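Local coordinates for fimbria adhesin protein (Klebsiella pneumoniae, PDB 3U4K) that probably mediates attachment of fimbriae to human collagen V through this receptor-binding domain at the fimbrial tip, at residues V53-N64 / R129-I140. Sequence-based numbering, arbitrary orientation.
Sequences VIATKTWTMPDN and RLAGSTFTLDII. Unlike the reference sequence in segment 129-140: Ala131 (reference Val).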
loop_
_atom_site.group_PDB
_atom_site.type_symbol
_atom_site.label_atom_id
_atom_site.label_comp_id
_atom_site.label_asym_id
_atom_site.label_seq_id
_atom_site.Cartn_x
_atom_site.Cartn_y
_atom_site.Cartn_z
ATOM N N VAL A 53 -16.145 0.952 -3.234
ATOM C CA VAL A 53 -14.910 1.221 -3.975
ATOM C C VAL A 53 -15.154 2.221 -5.106
ATOM O O VAL A 53 -16.062 2.046 -5.921
ATOM C CB VAL A 53 -14.271 -0.087 -4.516
ATOM C CG1 VAL A 53 -13.277 0.186 -5.636
ATOM C CG2 VAL A 53 -13.592 -0.854 -3.395
ATOM N N ILE A 54 -14.340 3.272 -5.133
ATOM C CA ILE A 54 -14.374 4.257 -6.209
ATOM C C ILE A 54 -13.535 3.747 -7.370
ATOM O O ILE A 54 -13.994 3.710 -8.514
ATOM C CB ILE A 54 -13.835 5.629 -5.751
ATOM C CG1 ILE A 54 -14.570 6.108 -4.492
ATOM C CG2 ILE A 54 -13.944 6.652 -6.875
ATOM C CD1 ILE A 54 -13.871 7.237 -3.765
ATOM N N ALA A 55 -12.302 3.359 -7.060
ATOM C CA ALA A 55 -11.383 2.794 -8.042
ATOM C C ALA A 55 -10.395 1.839 -7.376
ATOM O O ALA A 55 -10.061 1.994 -6.197
ATOM C CB ALA A 55 -10.647 3.898 -8.783
ATOM N N THR A 56 -9.941 0.850 -8.141
ATOM C CA THR A 56 -8.990 -0.143 -7.655
ATOM C C THR A 56 -7.915 -0.429 -8.705
ATOM O O THR A 56 -8.172 -0.334 -9.910
ATOM C CB THR A 56 -9.705 -1.446 -7.218
ATOM O OG1 THR A 56 -8.766 -2.327 -6.593
ATOM C CG2 THR A 56 -10.349 -2.159 -8.404
ATOM N N LYS A 57 -6.710 -0.761 -8.248
ATOM C CA LYS A 57 -5.634 -1.166 -9.157
ATOM C C LYS A 57 -4.751 -2.247 -8.544
ATOM O O LYS A 57 -4.418 -2.193 -7.357
ATOM C CB LYS A 57 -4.791 0.032 -9.591
ATOM C CG LYS A 57 -4.095 -0.167 -10.927
ATOM C CD LYS A 57 -3.508 1.133 -11.456
ATOM C CE LYS A 57 -3.499 1.165 -12.977
ATOM N NZ LYS A 57 -2.815 -0.015 -13.573
ATOM N N THR A 58 -4.366 -3.217 -9.371
ATOM C CA THR A 58 -3.594 -4.370 -8.916
ATOM C C THR A 58 -2.318 -4.571 -9.731
ATOM O O THR A 58 -2.360 -4.662 -10.957
ATOM C CB THR A 58 -4.458 -5.651 -8.919
ATOM O OG1 THR A 58 -5.412 -5.573 -7.856
ATOM C CG2 THR A 58 -3.613 -6.896 -8.728
ATOM N N TRP A 59 -1.189 -4.626 -9.030
ATOM C CA TRP A 59 0.089 -4.977 -9.632
ATOM C C TRP A 59 0.515 -6.343 -9.181
ATOM O O TRP A 59 0.301 -6.721 -8.027
ATOM C CB TRP A 59 1.157 -3.963 -9.258
ATOM C CG TRP A 59 0.800 -2.552 -9.631
ATOM C CD1 TRP A 59 1.218 -1.838 -10.749
ATOM C CD2 TRP A 59 -0.064 -1.627 -8.889
ATOM N NE1 TRP A 59 0.687 -0.575 -10.748
ATOM C CE2 TRP A 59 -0.094 -0.385 -9.663
ATOM C CE3 TRP A 59 -0.793 -1.703 -7.705
ATOM C CZ2 TRP A 59 -0.826 0.719 -9.252
ATOM C CZ3 TRP A 59 -1.529 -0.582 -7.302
ATOM C CH2 TRP A 59 -1.541 0.599 -8.057
ATOM N N THR A 60 1.120 -7.097 -10.090
ATOM C CA THR A 60 1.633 -8.420 -9.758
ATOM C C THR A 60 3.163 -8.418 -9.720
ATOM O O THR A 60 3.817 -7.657 -10.441
ATOM C CB THR A 60 1.135 -9.502 -10.747
ATOM O OG1 THR A 60 1.676 -9.255 -12.051
ATOM C CG2 THR A 60 -0.393 -9.514 -10.825
HETATM N N MSE A 61 3.723 -9.261 -8.857
HETATM C CA MSE A 61 5.162 -9.515 -8.849
HETATM C C MSE A 61 5.356 -10.981 -9.114
HETATM O O MSE A 61 4.787 -11.823 -8.411
HETATM C CB MSE A 61 5.838 -9.089 -7.547
HETATM C CG MSE A 61 5.078 -9.508 -6.294
HETATM SE SE MSE A 61 5.799 -8.520 -4.751
HETATM C CE MSE A 61 4.145 -7.564 -4.262
ATOM N N PRO A 62 6.149 -11.310 -10.148
ATOM C CA PRO A 62 6.389 -12.708 -10.503
ATOM C C PRO A 62 7.131 -13.441 -9.389
ATOM O O PRO A 62 7.925 -12.826 -8.670
ATOM C CB PRO A 62 7.269 -12.609 -11.755
ATOM C CG PRO A 62 7.921 -11.269 -11.663
ATOM C CD PRO A 62 6.901 -10.381 -11.013
ATOM N N ASP A 63 6.859 -14.736 -9.237
ATOM C CA ASP A 63 7.554 -15.534 -8.234
ATOM C C ASP A 63 9.031 -15.615 -8.608
ATOM O O ASP A 63 9.382 -15.953 -9.740
ATOM C CB ASP A 63 6.927 -16.919 -8.076
ATOM C CG ASP A 63 6.786 -17.328 -6.616
ATOM O OD1 ASP A 63 7.601 -16.879 -5.771
ATOM O OD2 ASP A 63 5.850 -18.096 -6.307
ATOM N N ASN A 64 9.887 -15.277 -7.649
ATOM C CA ASN A 64 11.264 -14.937 -7.955
ATOM C C ASN A 64 12.278 -15.760 -7.184
ATOM O O ASN A 64 11.996 -16.230 -6.083
ATOM C CB ASN A 64 11.485 -13.453 -7.668
ATOM C CG ASN A 64 12.216 -12.747 -8.785
ATOM O OD1 ASN A 64 13.187 -12.037 -8.545
ATOM N ND2 ASN A 64 11.748 -12.934 -10.016
ATOM N N ARG A 129 13.069 -15.075 0.314
ATOM C CA ARG A 129 12.570 -14.557 -0.957
ATOM C C ARG A 129 11.246 -13.831 -0.742
ATOM O O ARG A 129 10.601 -13.990 0.302
ATOM C CB ARG A 129 12.345 -15.694 -1.960
ATOM C CG ARG A 129 13.591 -16.456 -2.378
ATOM C CD ARG A 129 13.281 -17.499 -3.447
ATOM N NE ARG A 129 12.395 -18.569 -2.976
ATOM C CZ ARG A 129 11.106 -18.696 -3.300
ATOM N NH1 ARG A 129 10.515 -17.819 -4.109
ATOM N NH2 ARG A 129 10.405 -19.712 -2.813
ATOM N N LEU A 130 10.850 -13.033 -1.734
ATOM C CA LEU A 130 9.503 -12.476 -1.780
ATOM C C LEU A 130 8.610 -13.386 -2.599
ATOM O O LEU A 130 8.896 -13.668 -3.768
ATOM C CB LEU A 130 9.497 -11.062 -2.360
ATOM C CG LEU A 130 9.672 -9.910 -1.367
ATOM C CD1 LEU A 130 9.829 -8.597 -2.117
ATOM C CD2 LEU A 130 8.509 -9.835 -0.385
ATOM N N ALA A 131 7.540 -13.854 -1.962
ATOM C CA ALA A 131 6.578 -14.753 -2.588
ATOM C C ALA A 131 5.791 -14.011 -3.653
ATOM O O ALA A 131 5.207 -12.961 -3.377
ATOM C CB ALA A 131 5.636 -15.328 -1.541
ATOM N N GLY A 132 5.796 -14.553 -4.870
ATOM C CA GLY A 132 4.994 -14.015 -5.965
ATOM C C GLY A 132 3.588 -13.719 -5.486
ATOM O O GLY A 132 2.931 -14.576 -4.882
ATOM N N SER A 133 3.137 -12.492 -5.729
ATOM C CA SER A 133 1.849 -12.036 -5.217
ATOM C C SER A 133 1.276 -10.875 -6.022
ATOM O O SER A 133 1.905 -10.376 -6.961
ATOM C CB SER A 133 1.980 -11.634 -3.742
ATOM O OG SER A 133 3.017 -10.685 -3.566
ATOM N N THR A 134 0.065 -10.468 -5.652
ATOM C CA THR A 134 -0.559 -9.263 -6.176
ATOM C C THR A 134 -0.561 -8.204 -5.087
ATOM O O THR A 134 -0.795 -8.515 -3.920
ATOM C CB THR A 134 -2.021 -9.504 -6.617
ATOM O OG1 THR A 134 -2.820 -9.880 -5.483
ATOM C CG2 THR A 134 -2.104 -10.581 -7.696
ATOM N N PHE A 135 -0.291 -6.960 -5.467
ATOM C CA PHE A 135 -0.492 -5.830 -4.561
ATOM C C PHE A 135 -1.677 -5.014 -5.057
ATOM O O PHE A 135 -1.758 -4.694 -6.243
ATOM C CB PHE A 135 0.765 -4.962 -4.457
ATOM C CG PHE A 135 0.723 -3.968 -3.327
ATOM C CD1 PHE A 135 1.185 -4.313 -2.061
ATOM C CD2 PHE A 135 0.214 -2.685 -3.523
ATOM C CE1 PHE A 135 1.140 -3.402 -1.015
ATOM C CE2 PHE A 135 0.167 -1.769 -2.481
ATOM C CZ PHE A 135 0.632 -2.129 -1.226
ATOM N N THR A 136 -2.594 -4.684 -4.150
ATOM C CA THR A 136 -3.836 -4.000 -4.526
ATOM C C THR A 136 -4.112 -2.733 -3.712
ATOM O O THR A 136 -4.199 -2.772 -2.482
ATOM C CB THR A 136 -5.050 -4.956 -4.461
ATOM O OG1 THR A 136 -4.850 -6.041 -5.376
ATOM C CG2 THR A 136 -6.342 -4.239 -4.827
ATOM N N LEU A 137 -4.240 -1.615 -4.425
ATOM C CA LEU A 137 -4.645 -0.341 -3.842
ATOM C C LEU A 137 -6.138 -0.103 -4.071
ATOM O O LEU A 137 -6.637 -0.232 -5.193
ATOM C CB LEU A 137 -3.819 0.806 -4.433
ATOM C CG LEU A 137 -4.169 2.251 -4.056
ATOM C CD1 LEU A 137 -4.000 2.509 -2.566
ATOM C CD2 LEU A 137 -3.341 3.242 -4.860
ATOM N N ASP A 138 -6.844 0.232 -2.996
ATOM C CA ASP A 138 -8.272 0.525 -3.063
ATOM C C ASP A 138 -8.551 1.969 -2.686
ATOM O O ASP A 138 -8.104 2.442 -1.636
ATOM C CB ASP A 138 -9.063 -0.402 -2.137
ATOM C CG ASP A 138 -9.286 -1.784 -2.729
ATOM O OD1 ASP A 138 -9.099 -1.957 -3.953
ATOM O OD2 ASP A 138 -9.660 -2.698 -1.963
ATOM N N ILE A 139 -9.281 2.667 -3.551
ATOM C CA ILE A 139 -9.774 4.007 -3.240
ATOM C C ILE A 139 -11.230 3.911 -2.782
ATOM O O ILE A 139 -12.108 3.484 -3.540
ATOM C CB ILE A 139 -9.616 4.972 -4.432
ATOM C CG1 ILE A 139 -8.140 5.081 -4.832
ATOM C CG2 ILE A 139 -10.165 6.346 -4.077
ATOM C CD1 ILE A 139 -7.909 5.719 -6.185
ATOM N N ILE A 140 -11.462 4.303 -1.531
ATOM C CA ILE A 140 -12.752 4.138 -0.864
ATOM C C ILE A 140 -13.424 5.490 -0.643
ATOM O O ILE A 140 -12.750 6.483 -0.337
ATOM C CB ILE A 140 -12.579 3.441 0.512
ATOM C CG1 ILE A 140 -11.695 2.184 0.402
ATOM C CG2 ILE A 140 -13.926 3.146 1.171
ATOM C CD1 ILE A 140 -12.246 1.071 -0.467
#
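Trp59 and Phe135 mark the middle of an antiparallel ladder in which residues 55-61 run against residues 133-140, their N-to-C directions 157° apart. The backbone bonds come in pairs at Lys57–Leu137, Trp59–Phe135 and Met61–Ser133, and Phe135 N reaches Trp59 O at 2.6 Å. At the far end Ile54 N and Ala55 O both bond to Ile139, a classic beta bulge that shifts the register by one residue before Val53 pairs with Ile140.

Side chains alternate between two unlike faces. On the mainly apolar one, the indole lies beside Leu137, whose CB meets the ring edge at Trp59 CZ3 (3.9 Å). Lys57 CG of the same strand sits over one indole face, displaced toward its rim. Met61, with CG between the backbone N and the carbonyl carbon (chi1 45°), brings CE to 3.4 Å from Ser133 OG; that hydroxyl is already engaged by Ala131 O and Arg109. Ile35 of strand 33-36 touches both Trp59 and Phe135, tying this face to the opposing sheet.

The other face is largely polar, apart from Val53 against Ile140 at its end. Thr58 OG1 and Thr136 OG1 share a 2.6 Å hydrogen bond, and Thr56 OG1, anti to its own N (chi1 -173°), donates to Asp138 OD1 at 2.7 Å. Asp138 OD2 forms a salt bridge with Arg106, extending the polar row onto the next strand.

Beyond the ladder, Asp63 OD1 accepts a hydrogen bond from Gly132 N, which comes from above the carboxylate plane (3.1 Å), and makes a long, weak salt bridge with Arg129 NH1. Arg129 NH1 donates more closely to Asn64 O, at 2.9 Å, joining the loop that leaves strand 55-61 to the one that leads into strand 133-140.

With strand 103-111 hydrogen-bonded along the other edge of 133-141, the pair exemplifies the two-faced antiparallel sheet of a jelly-roll beta barrel, here in the MrkD receptor-binding domain.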